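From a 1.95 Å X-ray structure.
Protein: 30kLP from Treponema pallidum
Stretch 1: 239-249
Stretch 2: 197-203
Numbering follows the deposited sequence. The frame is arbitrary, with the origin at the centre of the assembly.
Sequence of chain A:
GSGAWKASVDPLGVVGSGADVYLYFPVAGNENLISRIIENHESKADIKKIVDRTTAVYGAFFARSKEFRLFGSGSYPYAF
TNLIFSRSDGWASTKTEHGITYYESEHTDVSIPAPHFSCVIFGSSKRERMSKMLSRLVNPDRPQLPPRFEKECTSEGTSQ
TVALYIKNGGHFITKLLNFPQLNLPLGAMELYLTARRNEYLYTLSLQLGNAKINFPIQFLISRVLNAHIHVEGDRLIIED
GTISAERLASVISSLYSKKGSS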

# COMPACT_ATOMS: atom_id res chain seq x y z
N GLU A 239 19.76 -3.09 -6.09
CA GLU A 239 19.79 -1.79 -5.42
C GLU A 239 20.09 -0.63 -6.34
O GLU A 239 20.83 -0.76 -7.33
CB GLU A 239 20.72 -1.83 -4.20
CG GLU A 239 21.93 -2.74 -4.38
CD GLU A 239 22.50 -3.26 -3.06
OE1 GLU A 239 22.22 -2.66 -1.99
OE2 GLU A 239 23.22 -4.28 -3.08
N ASP A 240 19.49 0.50 -6.01
CA ASP A 240 19.69 1.75 -6.70
C ASP A 240 18.99 1.74 -8.05
O ASP A 240 19.44 2.39 -8.97
CB ASP A 240 21.18 2.08 -6.84
CG ASP A 240 21.92 2.03 -5.51
OD1 ASP A 240 23.01 1.40 -5.45
OD2 ASP A 240 21.41 2.63 -4.53
N GLY A 241 17.90 0.99 -8.16
CA GLY A 241 17.04 1.07 -9.34
C GLY A 241 16.29 2.39 -9.29
O GLY A 241 16.17 2.99 -8.21
N THR A 242 15.80 2.85 -10.44
CA THR A 242 14.95 4.05 -10.49
C THR A 242 13.68 3.80 -11.29
O THR A 242 13.68 3.04 -12.25
CB THR A 242 15.68 5.24 -11.12
OG1 THR A 242 16.19 4.85 -12.40
CG2 THR A 242 16.85 5.69 -10.22
N ILE A 243 12.60 4.45 -10.90
CA ILE A 243 11.32 4.42 -11.60
C ILE A 243 10.68 5.78 -11.36
O ILE A 243 10.79 6.32 -10.25
CB ILE A 243 10.40 3.28 -11.05
CG1 ILE A 243 9.05 3.22 -11.80
CG2 ILE A 243 10.19 3.41 -9.53
CD1 ILE A 243 8.21 1.97 -11.47
N SER A 244 10.03 6.35 -12.38
CA SER A 244 9.40 7.67 -12.19
C SER A 244 8.22 7.50 -11.25
O SER A 244 7.63 6.41 -11.18
CB SER A 244 8.95 8.27 -13.53
OG SER A 244 7.82 7.57 -14.03
N ALA A 245 7.88 8.58 -10.54
CA ALA A 245 6.73 8.59 -9.65
C ALA A 245 5.46 8.28 -10.43
O ALA A 245 4.59 7.57 -9.95
CB ALA A 245 6.60 9.93 -8.94
N GLU A 246 5.36 8.82 -11.65
CA GLU A 246 4.20 8.50 -12.50
C GLU A 246 4.09 7.00 -12.84
O GLU A 246 3.00 6.45 -12.82
CB GLU A 246 4.18 9.36 -13.77
CG GLU A 246 3.80 8.56 -15.02
CD GLU A 246 2.71 9.20 -15.84
OE1 GLU A 246 2.99 10.22 -16.51
OE2 GLU A 246 1.57 8.66 -15.82
N ARG A 247 5.20 6.35 -13.17
CA ARG A 247 5.10 4.93 -13.52
C ARG A 247 4.89 4.09 -12.27
O ARG A 247 4.16 3.10 -12.32
CB ARG A 247 6.30 4.41 -14.32
CG ARG A 247 5.83 3.49 -15.46
CD ARG A 247 6.95 2.83 -16.25
NE ARG A 247 7.05 1.45 -15.83
CZ ARG A 247 8.11 0.91 -15.24
NH1 ARG A 247 8.07 -0.35 -14.89
NH2 ARG A 247 9.21 1.63 -15.02
N LEU A 248 5.51 4.48 -11.16
CA LEU A 248 5.30 3.79 -9.89
C LEU A 248 3.82 3.81 -9.50
O LEU A 248 3.27 2.78 -9.10
CB LEU A 248 6.17 4.39 -8.78
CG LEU A 248 6.05 3.79 -7.36
CD1 LEU A 248 6.29 2.29 -7.36
CD2 LEU A 248 7.02 4.52 -6.37
N ALA A 249 3.19 4.97 -9.64
CA ALA A 249 1.76 5.13 -9.32
C ALA A 249 0.85 4.22 -10.15
O ALA A 249 -0.10 3.62 -9.61
CB ALA A 249 1.34 6.61 -9.49
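Stretch 2 197-203: RNEYLYT

Stretch 2 enters as a loop at R197 and N198 and is extended from E199 to T203, its phi/psi values staying in the beta region. It runs antiparallel to strand 241-244: the N-to-C directions differ by 156°, and the axes approach to 4.5 Å. The register pairs S244 with E199, I243 with Y200, T242 with L201 and G241 with Y202; E239 then faces T203, a shift of one residue that marks a beta bulge at D240.

Hydrogen bonds confirm this register. Y200 N donates to I243 O (2.7 Å) and I243 N to Y200 O (3.1 Å), while Y202 N reaches G241 O at 2.9 Å. At the bulge, Y202 O accepts from G241 N (3.2 Å) and, weakly at 129°, from D240 N (3.0 Å).

The missing side chain of G241 leaves a hollow in stretch 1. The Y202 ring, with chi1 at 64° (p), folds back across it, leaving G241 CA 3.8 Å from the ring centroid and 18° off the normal. An ideal CB on G241 would fall 2.3 Å from Y202 CZ, so the ring occupies space that a side chain would need. I243 shares this face of the sheet and touches both tyrosines, its CG2 4.0 Å from Y200 CB and 4.0 Å from Y202 CD1.

Beyond S244 the chain turns into a helix, whose axis makes an angle of 73° with strand 199-203. S244 OG caps it by accepting from R247 N (3.0 Å), and A245 N donates to N198 O (2.9 Å), tying the helix start to the loop. The Y200 ring packs against this helix: L248 CD2 sits over one face, 3.8 Å from the ring centroid, and A245 CB meets the edge, 3.9 Å from Y200 CE1.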

# COMPACT_ATOMS: atom_id res chain seq x y z
N ARG A 197 13.33 13.87 -6.42
CA ARG A 197 12.71 14.74 -7.45
C ARG A 197 11.37 14.16 -7.89
O ARG A 197 10.48 14.00 -7.07
CB ARG A 197 13.64 14.97 -8.66
CG ARG A 197 15.07 15.39 -8.32
CD ARG A 197 15.78 16.24 -9.42
NE ARG A 197 15.57 15.75 -10.78
CZ ARG A 197 14.53 16.08 -11.54
NH1 ARG A 197 13.60 16.91 -11.08
NH2 ARG A 197 14.41 15.57 -12.76
N ASN A 198 11.22 13.83 -9.17
CA ASN A 198 9.99 13.21 -9.67
C ASN A 198 10.12 11.70 -9.89
O ASN A 198 9.30 11.09 -10.58
CB ASN A 198 9.51 13.87 -10.96
CG ASN A 198 10.60 13.91 -12.06
OD1 ASN A 198 11.72 13.39 -11.90
ND2 ASN A 198 10.26 14.56 -13.19
N GLU A 199 11.15 11.10 -9.32
CA GLU A 199 11.29 9.64 -9.40
C GLU A 199 11.51 9.01 -8.05
O GLU A 199 11.59 9.72 -7.04
CB GLU A 199 12.41 9.26 -10.36
CG GLU A 199 13.79 9.63 -9.88
CD GLU A 199 14.81 9.55 -10.99
OE1 GLU A 199 16.01 9.35 -10.69
OE2 GLU A 199 14.41 9.68 -12.17
N TYR A 200 11.61 7.67 -8.04
CA TYR A 200 11.87 6.89 -6.84
C TYR A 200 13.11 6.06 -7.02
O TYR A 200 13.27 5.43 -8.05
CB TYR A 200 10.62 6.01 -6.48
CG TYR A 200 9.62 6.81 -5.69
CD1 TYR A 200 8.76 7.70 -6.32
CD2 TYR A 200 9.60 6.76 -4.29
CE1 TYR A 200 7.85 8.48 -5.58
CE2 TYR A 200 8.70 7.54 -3.55
CZ TYR A 200 7.83 8.38 -4.19
OH TYR A 200 6.96 9.15 -3.43
N LEU A 201 14.01 6.08 -6.03
CA LEU A 201 15.14 5.16 -5.95
C LEU A 201 14.66 3.94 -5.17
O LEU A 201 13.92 4.10 -4.19
CB LEU A 201 16.25 5.79 -5.11
CG LEU A 201 17.46 6.40 -5.81
CD1 LEU A 201 18.08 7.43 -4.88
CD2 LEU A 201 18.49 5.32 -6.19
N TYR A 202 15.08 2.74 -5.55
CA TYR A 202 14.59 1.56 -4.77
C TYR A 202 15.60 0.47 -4.55
O TYR A 202 16.63 0.40 -5.25
CB TYR A 202 13.30 0.98 -5.37
CG TYR A 202 13.46 0.42 -6.75
CD1 TYR A 202 13.13 1.19 -7.87
CD2 TYR A 202 13.96 -0.87 -6.96
CE1 TYR A 202 13.28 0.70 -9.15
CE2 TYR A 202 14.13 -1.36 -8.24
CZ TYR A 202 13.77 -0.57 -9.32
OH TYR A 202 13.92 -1.05 -10.59
N THR A 203 15.32 -0.38 -3.55
CA THR A 203 16.05 -1.62 -3.36
C THR A 203 14.96 -2.65 -3.26
O THR A 203 13.90 -2.40 -2.66
CB THR A 203 16.80 -1.71 -2.00
OG1 THR A 203 17.58 -0.55 -1.78
CG2 THR A 203 17.75 -2.90 -2.00
O HOH W 1 7.04 11.21 -12.42